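Local coordinates for hypothetical protein Atu2684 (Agrobacterium tumefaciens, PDB 2AXO) that is of unknown function but belongs to the DUF1223 family of the thioredoxin clan and carries a disulfide between two closely spaced cysteines, at residues Phe156-Gly170 against Trp212-Val226. Numbering follows the deposited sequence.
Sequences FAGDEVEIDIGAGNG and WDGSPMTVKLPASVV
W212 reaches across to the chain at G166-G170, and its side chain can be followed atom by atom. CB points toward 156-170 and, with CG anti to the backbone N (chi1 177°), the indole lies along the chain at G166-G170. On the pyrrole side, W212 CD1 lies 3.6 Å from I165 CG2, and W212 NE1 donates to G166 O at 3.0 Å; the donor sits almost on the extension of that C=O, although the oxygen is tilted 20° from the indole plane and the bond is clearly bent at the hydrogen. Farther along, CZ2 runs against the backbone of G168, W212 CH2 meets G168 CA at 3.5 Å, and CZ3 ends near N169 O. One face of the W212 ring carries G214 N, 3.4 Å above the plane and over its centre. The chain at G168 is tied to this turn by G168 N, which donates to G214 O at 2.7 Å.

Beyond the turn, strands 161-165 and 217-221 run antiparallel, with V161-L221, I163-V219 and I165-M217 as hydrogen-bonded pairs. They form the second and third strands of a three-stranded antiparallel sheet, 152-156 being the other outer strand. V161, I163, I165, V219 and L221 share one face; I163 and I165 rest on strands 172-186 and 232-241 of the four-stranded sheet, consistent with two sheets packed face to face.

The other face is polar. T218 OG1 donates to D164 OD1 from 60° out of the carboxylate plane, while E162 and K220 lie side by side, the bent lysine bringing K220 CE to 3.1 Å from E162 OE1; K220 NZ stays beyond salt-bridge range of that oxygen. At the far end V226 CG2 lies over the D159-E160 peptide, 3.4 Å from both D159 O and E160 CA, and V226 CG1 approaches F156 CE1 at 3.9 Å.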
ATOM      1  N   PHE A 156      31.992 -12.709  -8.909  1.00 17.02           N
ATOM      2  CA  PHE A 156      32.067 -12.361 -10.320  1.00 20.43           C
ATOM      3  C   PHE A 156      33.001 -13.357 -10.987  1.00 23.98           C
ATOM      4  O   PHE A 156      34.124 -13.568 -10.521  1.00 25.26           O
ATOM      5  CB  PHE A 156      32.649 -10.960 -10.500  1.00 19.45           C
ATOM      6  CG  PHE A 156      31.728  -9.857 -10.082  1.00 17.99           C
ATOM      7  CD1 PHE A 156      30.605  -9.548 -10.840  1.00 17.25           C
ATOM      8  CD2 PHE A 156      32.000  -9.104  -8.942  1.00 14.76           C
ATOM      9  CE1 PHE A 156      29.766  -8.501 -10.473  1.00 16.81           C
ATOM     10  CE2 PHE A 156      31.169  -8.055  -8.565  1.00 13.40           C
ATOM     11  CZ  PHE A 156      30.051  -7.751  -9.330  1.00 15.77           C
ATOM     12  N   ALA A 157      32.530 -13.969 -12.069  1.00 27.09           N
ATOM     13  CA  ALA A 157      33.316 -14.938 -12.825  1.00 30.33           C
ATOM     14  C   ALA A 157      33.832 -14.259 -14.090  1.00 32.50           C
ATOM     15  O   ALA A 157      33.658 -14.767 -15.201  1.00 35.27           O
ATOM     16  CB  ALA A 157      32.456 -16.137 -13.187  1.00 29.60           C
ATOM     17  N   GLY A 158      34.470 -13.108 -13.913  1.00 33.24           N
ATOM     18  CA  GLY A 158      34.990 -12.367 -15.046  1.00 35.06           C
ATOM     19  C   GLY A 158      33.927 -11.445 -15.613  1.00 35.60           C
ATOM     20  O   GLY A 158      33.822 -10.282 -15.219  1.00 35.61           O
ATOM     21  N   ASP A 159      33.128 -11.969 -16.535  1.00 36.38           N
ATOM     22  CA  ASP A 159      32.061 -11.196 -17.159  1.00 35.44           C
ATOM     23  C   ASP A 159      30.704 -11.825 -16.847  1.00 33.20           C
ATOM     24  O   ASP A 159      29.714 -11.581 -17.541  1.00 31.12           O
ATOM     25  CB  ASP A 159      32.276 -11.139 -18.673  1.00 39.44           C
ATOM     26  CG  ASP A 159      32.418 -12.517 -19.292  1.00 41.13           C
ATOM     27  OD1 ASP A 159      32.693 -12.600 -20.509  1.00 44.12           O
ATOM     28  OD2 ASP A 159      32.253 -13.517 -18.563  1.00 44.06           O
ATOM     29  N   GLU A 160      30.670 -12.637 -15.797  1.00 29.24           N
ATOM     30  CA  GLU A 160      29.442 -13.303 -15.382  1.00 26.84           C
ATOM     31  C   GLU A 160      29.349 -13.326 -13.862  1.00 21.97           C
ATOM     32  O   GLU A 160      30.324 -13.043 -13.172  1.00 21.89           O
ATOM     33  CB  GLU A 160      29.425 -14.736 -15.907  1.00 28.60           C
ATOM     34  CG  GLU A 160      29.692 -14.856 -17.398  1.00 31.81           C
ATOM     35  CD  GLU A 160      29.843 -16.297 -17.835  1.00 33.42           C
ATOM     36  OE1 GLU A 160      28.842 -17.047 -17.772  1.00 33.27           O
ATOM     37  OE2 GLU A 160      30.966 -16.681 -18.232  1.00 34.90           O
ATOM     38  N   VAL A 161      28.168 -13.647 -13.348  1.00 18.89           N
ATOM     39  CA  VAL A 161      27.966 -13.737 -11.909  1.00 16.88           C
ATOM     40  C   VAL A 161      27.676 -15.190 -11.561  1.00 16.22           C
ATOM     41  O   VAL A 161      26.830 -15.836 -12.183  1.00 14.50           O
ATOM     42  CB  VAL A 161      26.784 -12.862 -11.428  1.00 15.11           C
ATOM     43  CG1 VAL A 161      26.463 -13.180  -9.968  1.00 16.94           C
ATOM     44  CG2 VAL A 161      27.135 -11.392 -11.572  1.00 14.38           C
ATOM     45  N   GLU A 162      28.393 -15.699 -10.566  1.00 16.67           N
ATOM     46  CA  GLU A 162      28.224 -17.072 -10.132  1.00 17.07           C
ATOM     47  C   GLU A 162      27.693 -17.139  -8.708  1.00 16.55           C
ATOM     48  O   GLU A 162      28.270 -16.560  -7.785  1.00 12.88           O
ATOM     49  CB  GLU A 162      29.560 -17.814 -10.223  1.00 20.78           C
ATOM     50  CG  GLU A 162      29.489 -19.294  -9.890  1.00 25.24           C
ATOM     51  CD  GLU A 162      30.778 -20.020 -10.226  1.00 28.68           C
ATOM     52  OE1 GLU A 162      31.205 -19.952 -11.399  1.00 28.20           O
ATOM     53  OE2 GLU A 162      31.362 -20.652  -9.320  1.00 31.54           O
ATOM     54  N   ILE A 163      26.580 -17.847  -8.550  1.00 14.89           N
ATOM     55  CA  ILE A 163      25.947 -18.030  -7.254  1.00 14.60           C
ATOM     56  C   ILE A 163      26.010 -19.504  -6.903  1.00 14.54           C
ATOM     57  O   ILE A 163      25.507 -20.345  -7.648  1.00 15.48           O
ATOM     58  CB  ILE A 163      24.474 -17.616  -7.283  1.00 14.72           C
ATOM     59  CG1 ILE A 163      24.360 -16.134  -7.640  1.00 13.33           C
ATOM     60  CG2 ILE A 163      23.821 -17.915  -5.933  1.00 13.77           C
ATOM     61  CD1 ILE A 163      22.924 -15.653  -7.774  1.00 15.27           C
ATOM     62  N   ASP A 164      26.636 -19.805  -5.774  1.00 15.46           N
ATOM     63  CA  ASP A 164      26.781 -21.176  -5.296  1.00 17.44           C
ATOM     64  C   ASP A 164      25.891 -21.420  -4.083  1.00 15.62           C
ATOM     65  O   ASP A 164      25.986 -20.710  -3.080  1.00 15.73           O
ATOM     66  CB  ASP A 164      28.240 -21.445  -4.921  1.00 19.51           C
ATOM     67  CG  ASP A 164      28.985 -22.207  -5.994  1.00 24.61           C
ATOM     68  OD1 ASP A 164      28.828 -21.872  -7.189  1.00 24.17           O
ATOM     69  OD2 ASP A 164      29.737 -23.140  -5.640  1.00 28.27           O
ATOM     70  N   ILE A 165      25.034 -22.430  -4.180  1.00 13.28           N
ATOM     71  CA  ILE A 165      24.117 -22.775  -3.101  1.00 14.28           C
ATOM     72  C   ILE A 165      24.406 -24.178  -2.583  1.00 13.84           C
ATOM     73  O   ILE A 165      24.621 -25.103  -3.366  1.00 12.28           O
ATOM     74  CB  ILE A 165      22.663 -22.733  -3.582  1.00 14.50           C
ATOM     75  CG1 ILE A 165      22.403 -21.412  -4.311  1.00 14.53           C
ATOM     76  CG2 ILE A 165      21.721 -22.880  -2.394  1.00 13.38           C
ATOM     77  CD1 ILE A 165      21.046 -21.330  -4.929  1.00 15.61           C
ATOM     78  N   GLY A 166      24.402 -24.327  -1.263  1.00 14.58           N
ATOM     79  CA  GLY A 166      24.672 -25.620  -0.659  1.00 16.30           C
ATOM     80  C   GLY A 166      23.467 -26.529  -0.522  1.00 16.80           C
ATOM     81  O   GLY A 166      22.360 -26.196  -0.948  1.00 16.50           O
ATOM     82  N   ALA A 167      23.687 -27.687   0.092  1.00 17.79           N
ATOM     83  CA  ALA A 167      22.631 -28.673   0.290  1.00 18.53           C
ATOM     84  C   ALA A 167      21.692 -28.335   1.442  1.00 20.49           C
ATOM     85  O   ALA A 167      22.077 -27.687   2.421  1.00 21.62           O
ATOM     86  CB  ALA A 167      23.250 -30.056   0.513  1.00 19.69           C
ATOM     87  N   GLY A 168      20.452 -28.797   1.316  1.00 20.48           N
ATOM     88  CA  GLY A 168      19.450 -28.559   2.334  1.00 21.68           C
ATOM     89  C   GLY A 168      18.196 -29.356   2.040  1.00 21.85           C
ATOM     90  O   GLY A 168      18.236 -30.329   1.287  1.00 22.53           O
ATOM     91  N   ASN A 169      17.082 -28.941   2.633  1.00 22.58           N
ATOM     92  CA  ASN A 169      15.800 -29.608   2.442  1.00 24.16           C
ATOM     93  C   ASN A 169      14.716 -28.608   2.062  1.00 24.10           C
ATOM     94  O   ASN A 169      14.771 -27.442   2.451  1.00 24.02           O
ATOM     95  CB  ASN A 169      15.379 -30.322   3.727  1.00 24.42           C
ATOM     96  CG  ASN A 169      16.196 -31.564   3.997  1.00 26.73           C
ATOM     97  OD1 ASN A 169      16.085 -32.564   3.282  1.00 28.99           O
ATOM     98  ND2 ASN A 169      17.022 -31.511   5.034  1.00 24.99           N
ATOM     99  N   GLY A 170      13.728 -29.078   1.310  1.00 22.94           N
ATOM    100  CA  GLY A 170      12.636 -28.216   0.903  1.00 22.32           C
ATOM    101  C   GLY A 170      12.868 -27.539  -0.433  1.00 22.05           C
ATOM    102  O   GLY A 170      13.783 -27.897  -1.179  1.00 21.23           O
ATOM    103  N   TRP A 212      15.626 -23.788  -6.026  1.00 11.38           N
ATOM    104  CA  TRP A 212      16.483 -24.688  -5.263  1.00 11.97           C
ATOM    105  C   TRP A 212      15.584 -25.801  -4.738  1.00 12.37           C
ATOM    106  O   TRP A 212      14.472 -25.529  -4.291  1.00 12.78           O
ATOM    107  CB  TRP A 212      17.110 -23.920  -4.101  1.00 11.14           C
ATOM    108  CG  TRP A 212      17.963 -24.722  -3.171  1.00 11.60           C
ATOM    109  CD1 TRP A 212      19.221 -25.199  -3.407  1.00 13.18           C
ATOM    110  CD2 TRP A 212      17.662 -25.039  -1.809  1.00 12.31           C
ATOM    111  NE1 TRP A 212      19.729 -25.783  -2.268  1.00 14.94           N
ATOM    112  CE2 TRP A 212      18.793 -25.697  -1.271  1.00 12.83           C
ATOM    113  CE3 TRP A 212      16.546 -24.827  -0.984  1.00 11.86           C
ATOM    114  CZ2 TRP A 212      18.842 -26.140   0.056  1.00 11.53           C
ATOM    115  CZ3 TRP A 212      16.599 -25.272   0.340  1.00 13.23           C
ATOM    116  CH2 TRP A 212      17.740 -25.917   0.842  1.00  9.78           C
ATOM    117  N   ASP A 213      16.046 -27.049  -4.807  1.00 14.14           N
ATOM    118  CA  ASP A 213      15.236 -28.169  -4.325  1.00 15.33           C
ATOM    119  C   ASP A 213      15.906 -28.954  -3.206  1.00 15.90           C
ATOM    120  O   ASP A 213      15.506 -30.079  -2.900  1.00 17.20           O
ATOM    121  CB  ASP A 213      14.879 -29.133  -5.469  1.00 18.02           C
ATOM    122  CG  ASP A 213      16.103 -29.754  -6.138  1.00 19.39           C
ATOM    123  OD1 ASP A 213      17.155 -29.925  -5.484  1.00 19.19           O
ATOM    124  OD2 ASP A 213      16.000 -30.101  -7.334  1.00 19.66           O
ATOM    125  N   GLY A 214      16.917 -28.355  -2.587  1.00 14.98           N
ATOM    126  CA  GLY A 214      17.622 -29.028  -1.511  1.00 15.38           C
ATOM    127  C   GLY A 214      18.978 -29.502  -1.993  1.00 15.21           C
ATOM    128  O   GLY A 214      19.890 -29.727  -1.197  1.00 16.92           O
ATOM    129  N   SER A 215      19.109 -29.655  -3.309  1.00 15.83           N
ATOM    130  CA  SER A 215      20.360 -30.097  -3.913  1.00 16.98           C
ATOM    131  C   SER A 215      21.320 -28.927  -4.103  1.00 16.84           C
ATOM    132  O   SER A 215      20.895 -27.799  -4.345  1.00 17.68           O
ATOM    133  CB  SER A 215      20.097 -30.731  -5.284  1.00 17.56           C
ATOM    134  OG  SER A 215      19.135 -31.767  -5.199  1.00 19.57           O
ATOM    135  N   PRO A 216      22.630 -29.179  -3.985  1.00 17.77           N
ATOM    136  CA  PRO A 216      23.604 -28.102  -4.169  1.00 18.39           C
ATOM    137  C   PRO A 216      23.491 -27.624  -5.617  1.00 18.33           C
ATOM    138  O   PRO A 216      23.301 -28.436  -6.520  1.00 19.54           O
ATOM    139  CB  PRO A 216      24.937 -28.798  -3.902  1.00 19.70           C
ATOM    140  CG  PRO A 216      24.565 -29.861  -2.907  1.00 20.80           C
ATOM    141  CD  PRO A 216      23.288 -30.404  -3.494  1.00 18.39           C
HETATM  142  N   MSE A 217      23.589 -26.323  -5.845  1.00 18.57           N
HETATM  143  CA  MSE A 217      23.497 -25.836  -7.211  1.00 18.88           C
HETATM  144  C   MSE A 217      24.321 -24.589  -7.450  1.00 17.98           C
HETATM  145  O   MSE A 217      24.707 -23.883  -6.517  1.00 15.83           O
HETATM  146  CB  MSE A 217      22.028 -25.593  -7.602  1.00 22.78           C
HETATM  147  CG  MSE A 217      21.365 -24.394  -6.935  1.00 24.36           C
HETATM  148 SE   MSE A 217      19.534 -24.101  -7.552  1.00 27.93          SE
HETATM  149  CE  MSE A 217      19.875 -23.742  -9.419  1.00 24.71           C
ATOM    150  N   THR A 218      24.603 -24.343  -8.722  1.00 17.74           N
ATOM    151  CA  THR A 218      25.378 -23.189  -9.135  1.00 18.18           C
ATOM    152  C   THR A 218      24.599 -22.528 -10.258  1.00 18.42           C
ATOM    153  O   THR A 218      24.256 -23.176 -11.249  1.00 18.29           O
ATOM    154  CB  THR A 218      26.766 -23.604  -9.661  1.00 18.44           C
ATOM    155  OG1 THR A 218      27.496 -24.249  -8.613  1.00 20.57           O
ATOM    156  CG2 THR A 218      27.543 -22.389 -10.142  1.00 18.87           C
ATOM    157  N   VAL A 219      24.317 -21.241 -10.092  1.00 17.61           N
ATOM    158  CA  VAL A 219      23.574 -20.479 -11.084  1.00 18.84           C
ATOM    159  C   VAL A 219      24.474 -19.441 -11.718  1.00 17.25           C
ATOM    160  O   VAL A 219      25.061 -18.631 -11.015  1.00 18.46           O
ATOM    161  CB  VAL A 219      22.389 -19.724 -10.453  1.00 19.57           C
ATOM    162  CG1 VAL A 219      21.594 -19.026 -11.545  1.00 21.76           C
ATOM    163  CG2 VAL A 219      21.509 -20.674  -9.672  1.00 20.08           C
ATOM    164  N   LYS A 220      24.577 -19.461 -13.042  1.00 18.02           N
ATOM    165  CA  LYS A 220      25.405 -18.496 -13.751  1.00 18.59           C
ATOM    166  C   LYS A 220      24.531 -17.403 -14.367  1.00 19.05           C
ATOM    167  O   LYS A 220      23.552 -17.699 -15.062  1.00 20.31           O
ATOM    168  CB  LYS A 220      26.193 -19.181 -14.868  1.00 19.11           C
ATOM    169  CG  LYS A 220      27.069 -20.337 -14.424  1.00 21.44           C
ATOM    170  CD  LYS A 220      28.385 -19.852 -13.846  1.00 24.14           C
ATOM    171  CE  LYS A 220      29.308 -21.025 -13.540  1.00 25.08           C
ATOM    172  NZ  LYS A 220      29.567 -21.859 -14.746  1.00 25.02           N
ATOM    173  N   LEU A 221      24.895 -16.149 -14.110  1.00 17.07           N
ATOM    174  CA  LEU A 221      24.178 -14.985 -14.637  1.00 18.27           C
ATOM    175  C   LEU A 221      25.054 -14.284 -15.676  1.00 17.92           C
ATOM    176  O   LEU A 221      26.269 -14.194 -15.506  1.00 17.20           O
ATOM    177  CB  LEU A 221      23.837 -14.023 -13.495  1.00 17.39           C
ATOM    178  CG  LEU A 221      22.769 -14.550 -12.533  1.00 19.72           C
ATOM    179  CD1 LEU A 221      22.669 -13.662 -11.290  1.00 18.94           C
ATOM    180  CD2 LEU A 221      21.443 -14.587 -13.272  1.00 21.33           C
ATOM    181  N   PRO A 222      24.443 -13.771 -16.763  1.00 18.46           N
ATOM    182  CA  PRO A 222      25.136 -13.077 -17.857  1.00 18.61           C
ATOM    183  C   PRO A 222      25.722 -11.704 -17.547  1.00 18.75           C
ATOM    184  O   PRO A 222      25.541 -11.161 -16.456  1.00 16.96           O
ATOM    185  CB  PRO A 222      24.064 -13.002 -18.939  1.00 18.30           C
ATOM    186  CG  PRO A 222      22.830 -12.791 -18.132  1.00 18.51           C
ATOM    187  CD  PRO A 222      22.994 -13.817 -17.024  1.00 18.14           C
ATOM    188  N   ALA A 223      26.420 -11.146 -18.532  1.00 18.80           N
ATOM    189  CA  ALA A 223      27.051  -9.836 -18.395  1.00 18.69           C
ATOM    190  C   ALA A 223      26.045  -8.753 -18.017  1.00 19.07           C
ATOM    191  O   ALA A 223      26.389  -7.798 -17.320  1.00 18.26           O
ATOM    192  CB  ALA A 223      27.752  -9.467 -19.689  1.00 20.60           C
ATOM    193  N   SER A 224      24.806  -8.898 -18.478  1.00 18.58           N
ATOM    194  CA  SER A 224      23.764  -7.923 -18.168  1.00 18.74           C
ATOM    195  C   SER A 224      23.568  -7.826 -16.657  1.00 18.76           C
ATOM    196  O   SER A 224      23.236  -6.765 -16.125  1.00 19.89           O
ATOM    197  CB  SER A 224      22.446  -8.326 -18.835  1.00 18.58           C
ATOM    198  OG  SER A 224      22.076  -9.641 -18.460  1.00 21.08           O
ATOM    199  N   VAL A 225      23.771  -8.942 -15.965  1.00 17.98           N
ATOM    200  CA  VAL A 225      23.625  -8.963 -14.517  1.00 16.79           C
ATOM    201  C   VAL A 225      24.858  -8.340 -13.875  1.00 15.56           C
ATOM    202  O   VAL A 225      24.750  -7.575 -12.920  1.00 15.44           O
ATOM    203  CB  VAL A 225      23.437 -10.403 -13.998  1.00 17.30           C
ATOM    204  CG1 VAL A 225      23.414 -10.414 -12.473  1.00 17.51           C
ATOM    205  CG2 VAL A 225      22.132 -10.973 -14.538  1.00 16.12           C
ATOM    206  N   VAL A 226      26.028  -8.664 -14.409  1.00 15.08           N
ATOM    207  CA  VAL A 226      27.267  -8.107 -13.892  1.00 16.20           C
ATOM    208  C   VAL A 226      27.158  -6.586 -13.868  1.00 17.23           C
ATOM    209  O   VAL A 226      27.497  -5.946 -12.872  1.00 16.47           O
ATOM    210  CB  VAL A 226      28.471  -8.508 -14.774  1.00 15.28           C
ATOM    211  CG1 VAL A 226      29.728  -7.802 -14.294  1.00 14.56           C
ATOM    212  CG2 VAL A 226      28.661 -10.017 -14.742  1.00 14.34           C
TER
HETATM  213  O   HOH W   1      14.883 -31.217  -0.577  1.00 25.30           O